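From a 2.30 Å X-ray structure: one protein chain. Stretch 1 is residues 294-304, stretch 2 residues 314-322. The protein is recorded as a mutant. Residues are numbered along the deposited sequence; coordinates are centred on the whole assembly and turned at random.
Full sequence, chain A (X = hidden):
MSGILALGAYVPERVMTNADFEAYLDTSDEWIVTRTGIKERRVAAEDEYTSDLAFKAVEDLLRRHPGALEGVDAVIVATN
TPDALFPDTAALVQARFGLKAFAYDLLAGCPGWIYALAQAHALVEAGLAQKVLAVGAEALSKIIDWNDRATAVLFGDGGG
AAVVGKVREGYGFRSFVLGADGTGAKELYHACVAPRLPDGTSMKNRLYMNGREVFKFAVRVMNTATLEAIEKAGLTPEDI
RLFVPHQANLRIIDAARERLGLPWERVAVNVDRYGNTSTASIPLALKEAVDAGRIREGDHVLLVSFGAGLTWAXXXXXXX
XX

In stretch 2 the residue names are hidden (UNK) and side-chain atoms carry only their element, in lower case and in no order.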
# COMPACT_ATOMS: atom_id res chain seq x y z
N ARG A 294 -14.38 27.57 -7.35
CA ARG A 294 -14.17 27.08 -8.71
C ARG A 294 -14.71 25.67 -8.81
O ARG A 294 -14.95 25.15 -9.90
CB ARG A 294 -12.70 27.09 -9.05
CG ARG A 294 -12.00 28.37 -8.67
CD ARG A 294 -10.54 28.24 -9.04
NE ARG A 294 -10.42 27.97 -10.46
CZ ARG A 294 -9.29 27.62 -11.06
NH1 ARG A 294 -8.18 27.49 -10.36
NH2 ARG A 294 -9.27 27.43 -12.37
N ILE A 295 -14.86 25.04 -7.66
CA ILE A 295 -15.42 23.70 -7.60
C ILE A 295 -16.62 23.88 -6.70
O ILE A 295 -16.52 24.52 -5.66
CB ILE A 295 -14.44 22.68 -6.95
CG1 ILE A 295 -13.42 22.20 -7.99
CG2 ILE A 295 -15.21 21.49 -6.39
CD1 ILE A 295 -12.43 21.18 -7.44
N ARG A 296 -17.76 23.36 -7.13
CA ARG A 296 -18.98 23.47 -6.35
C ARG A 296 -19.83 22.23 -6.53
O ARG A 296 -19.70 21.51 -7.53
CB ARG A 296 -19.81 24.69 -6.79
CG ARG A 296 -19.04 25.98 -6.85
CD ARG A 296 -19.95 27.11 -7.31
NE ARG A 296 -19.20 28.33 -7.60
CZ ARG A 296 -19.76 29.48 -7.96
NH1 ARG A 296 -21.08 29.56 -8.07
NH2 ARG A 296 -19.01 30.55 -8.18
N GLU A 297 -20.71 21.99 -5.57
CA GLU A 297 -21.57 20.83 -5.65
C GLU A 297 -22.19 20.81 -7.03
O GLU A 297 -22.72 21.82 -7.50
CB GLU A 297 -22.66 20.92 -4.59
CG GLU A 297 -23.66 19.80 -4.68
CD GLU A 297 -24.29 19.50 -3.34
OE1 GLU A 297 -23.56 19.09 -2.41
OE2 GLU A 297 -25.52 19.67 -3.21
N GLY A 298 -22.09 19.66 -7.69
CA GLY A 298 -22.66 19.53 -9.02
C GLY A 298 -21.68 19.59 -10.18
O GLY A 298 -22.03 19.14 -11.28
N ASP A 299 -20.49 20.14 -9.96
CA ASP A 299 -19.48 20.25 -11.02
C ASP A 299 -18.82 18.91 -11.35
O ASP A 299 -18.75 18.00 -10.51
CB ASP A 299 -18.36 21.22 -10.64
CG ASP A 299 -18.83 22.65 -10.47
OD1 ASP A 299 -19.80 23.07 -11.16
OD2 ASP A 299 -18.20 23.37 -9.65
N HIS A 300 -18.32 18.80 -12.58
CA HIS A 300 -17.62 17.59 -12.99
C HIS A 300 -16.15 17.94 -12.92
O HIS A 300 -15.68 18.81 -13.65
CB HIS A 300 -18.01 17.19 -14.40
CG HIS A 300 -19.46 16.91 -14.56
ND1 HIS A 300 -20.15 16.09 -13.69
CD2 HIS A 300 -20.37 17.34 -15.46
CE1 HIS A 300 -21.42 16.03 -14.05
NE2 HIS A 300 -21.58 16.78 -15.13
N VAL A 301 -15.43 17.27 -12.03
CA VAL A 301 -14.01 17.53 -11.88
C VAL A 301 -13.18 16.35 -12.36
O VAL A 301 -13.53 15.18 -12.14
CB VAL A 301 -13.66 17.80 -10.41
CG1 VAL A 301 -12.23 18.35 -10.31
CG2 VAL A 301 -14.67 18.78 -9.82
N LEU A 302 -12.08 16.65 -13.03
CA LEU A 302 -11.21 15.61 -13.51
C LEU A 302 -9.90 15.68 -12.78
O LEU A 302 -9.31 16.76 -12.65
CB LEU A 302 -10.93 15.74 -15.00
CG LEU A 302 -9.89 14.69 -15.39
CD1 LEU A 302 -10.34 14.00 -16.64
CD2 LEU A 302 -8.48 15.32 -15.51
N LEU A 303 -9.45 14.52 -12.31
CA LEU A 303 -8.19 14.39 -11.59
C LEU A 303 -7.32 13.50 -12.45
O LEU A 303 -7.81 12.52 -13.04
CB LEU A 303 -8.42 13.72 -10.22
CG LEU A 303 -9.52 14.26 -9.31
CD1 LEU A 303 -9.63 13.39 -8.07
CD2 LEU A 303 -9.23 15.70 -8.93
N VAL A 304 -6.03 13.81 -12.53
CA VAL A 304 -5.12 13.02 -13.33
C VAL A 304 -3.72 13.16 -12.76
O VAL A 304 -3.33 14.23 -12.31
CB VAL A 304 -5.17 13.49 -14.83
CG1 VAL A 304 -4.74 14.95 -14.94
CG2 VAL A 304 -4.27 12.61 -15.69
N UNK A 314 -6.30 8.63 -13.42
CA UNK A 314 -7.20 9.73 -13.69
C UNK A 314 -8.60 9.35 -13.22
O UNK A 314 -8.99 8.18 -13.26
c UNK A 314 -7.21 10.05 -15.17
N UNK A 315 -9.36 10.36 -12.80
CA UNK A 315 -10.72 10.12 -12.33
C UNK A 315 -11.64 11.30 -12.62
O UNK A 315 -11.21 12.45 -12.72
c UNK A 315 -10.69 9.83 -10.83
N UNK A 316 -12.92 10.99 -12.77
CA UNK A 316 -13.95 11.98 -13.01
C UNK A 316 -14.91 11.82 -11.85
O UNK A 316 -15.44 10.72 -11.61
c UNK A 316 -13.77 12.14 -15.51
c UNK A 316 -14.67 11.74 -14.36
c UNK A 316 -15.97 12.55 -14.41
N UNK A 317 -15.13 12.93 -11.15
CA UNK A 317 -15.98 12.98 -9.97
C UNK A 317 -16.94 14.15 -10.06
O UNK A 317 -16.52 15.28 -10.31
c UNK A 317 -14.65 13.94 -6.43
c UNK A 317 -15.10 13.17 -8.74
c UNK A 317 -16.54 12.37 -6.85
c UNK A 317 -15.74 13.55 -7.40
N UNK A 318 -18.23 13.89 -9.87
CA UNK A 318 -19.23 14.94 -9.86
C UNK A 318 -19.24 15.39 -8.40
O UNK A 318 -19.75 14.68 -7.53
c UNK A 318 -20.62 14.41 -10.27
o UNK A 318 -20.65 14.17 -11.69
c UNK A 318 -21.70 15.42 -9.92
N UNK A 319 -18.67 16.57 -8.15
CA UNK A 319 -18.54 17.13 -6.81
C UNK A 319 -19.80 17.21 -5.93
O UNK A 319 -20.92 17.38 -6.41
c UNK A 319 -17.65 19.72 -4.65
c UNK A 319 -13.75 17.35 -5.11
c UNK A 319 -14.93 17.60 -5.81
c UNK A 319 -13.52 17.92 -3.84
c UNK A 319 -14.45 18.75 -3.26
c UNK A 319 -17.19 18.91 -5.65
c UNK A 319 -15.63 19.00 -3.96
c UNK A 319 -15.90 18.44 -5.24
c UNK A 319 -17.91 18.53 -6.90
n UNK A 319 -16.72 19.78 -3.63
N UNK A 320 -19.59 17.09 -4.62
CA UNK A 320 -20.69 17.20 -3.69
C UNK A 320 -21.55 15.96 -3.54
O UNK A 320 -21.07 14.83 -3.62
N UNK A 321 -22.85 16.19 -3.33
CA UNK A 321 -23.79 15.10 -3.15
C UNK A 321 -23.72 14.65 -1.70
O UNK A 321 -24.42 13.71 -1.31
N UNK A 322 -22.89 15.32 -0.91
CA UNK A 322 -22.71 14.98 0.50
C UNK A 322 -24.03 14.84 1.20
O UNK A 322 -24.45 13.69 1.43
OXT UNK A 322 -24.64 15.88 1.48
c UNK A 322 -21.87 16.04 1.19

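Position 314 carries a single side-chain carbon, so its CB is the whole side chain. The 314 CB lies 3.9 Å from Val-304 CG2, and 314 CA is 3.9 Å from Val-304 CA, a non-hydrogen-bonded antiparallel pair. One carbon means alanine: Ala-314. The CA of Ala-314 makes a CA-H...O contact of 2.9 Å with Leu-303 O.

Position 315 again has one carbon, on the other face of the sheet, the face shared with Leu-303. The backbone does the work here: 315 N donates to Leu-303 O at 2.7 Å, and Leu-303 N donates to 315 O at 2.7 Å, the reciprocal pair expected of a hydrogen-bonded antiparallel bridge. This is Ala-315.

Position 316 has three carbons, one bonded to CA and carrying the other two. One of the 316 branch carbons is 4.1 Å from Leu-302 CD1, an apolar contact on the face that Leu-302 and Ala-314 share. Branching at CB with no heteroatom fits valine. In Val-316 that branch carbon is CG2, and chi1 is 164° (t).

Position 317 has four carbons, forked at the second, the pattern of leucine; isoleucine would fork at the first. Its backbone forms a second reciprocal pair: Val-301 N to 317 O is 2.8 Å and 317 N to Val-301 O is 2.9 Å. Leu-317 has chi1 t and chi2 p.

Position 318 has a first carbon bearing one oxygen and one carbon. The 318 side-chain oxygen lies 2.8 Å from His-300 ND1, at the edge of the imidazole and near its plane, as a hydrogen bond through a ring nitrogen requires. An oxygen and a carbon on the first carbon exclude valine and give threonine: Thr-318, with OG1 as that oxygen. Either atom could be the donor.

Position 319 has one carbon followed by fused five- and six-membered rings holding eight carbons and one nitrogen. Ile-295 CG2 sits 3.2 Å from the centroid of the 319 five-membered ring and 8° off its normal, a CH-pi contact over the face. The fused rings are an indole, hence tryptophan: Trp-319. Val-301 CG2 is 4.2 Å from Trp-319 CE3.

Position 320 has no side-chain atom. At phi/psi 80/-145, an ideal CB would lie 2.6 Å from Glu-297 CG, a clash, so it is glycine, Gly-320.

Position 321 is also bare, with a positive phi of 82°, and 321 N donates to Glu-297 OE1 at 3.1 Å; no side chain means glycine, Gly-321.

Position 322 has one carbon and a backbone ending in O and OXT; it is Ala-322, the C-terminus.

The contact is an antiparallel strand pair, with axes at 165°, extended by a turn. Beyond the paired strands, Trp-319 N donates to Asp-299 O (2.8 Å) and Gly-298 N to Trp-319 O (2.9 Å), so backbone bonding continues into the type II turn of Arg-296 to Asp-299. Trp-319 has the largest covered area, 112 of the 755 Å² buried in all, and its indole packs against Ile-295 and Val-301.

Stretch 2, residues 314-322: AAVLTWGGA
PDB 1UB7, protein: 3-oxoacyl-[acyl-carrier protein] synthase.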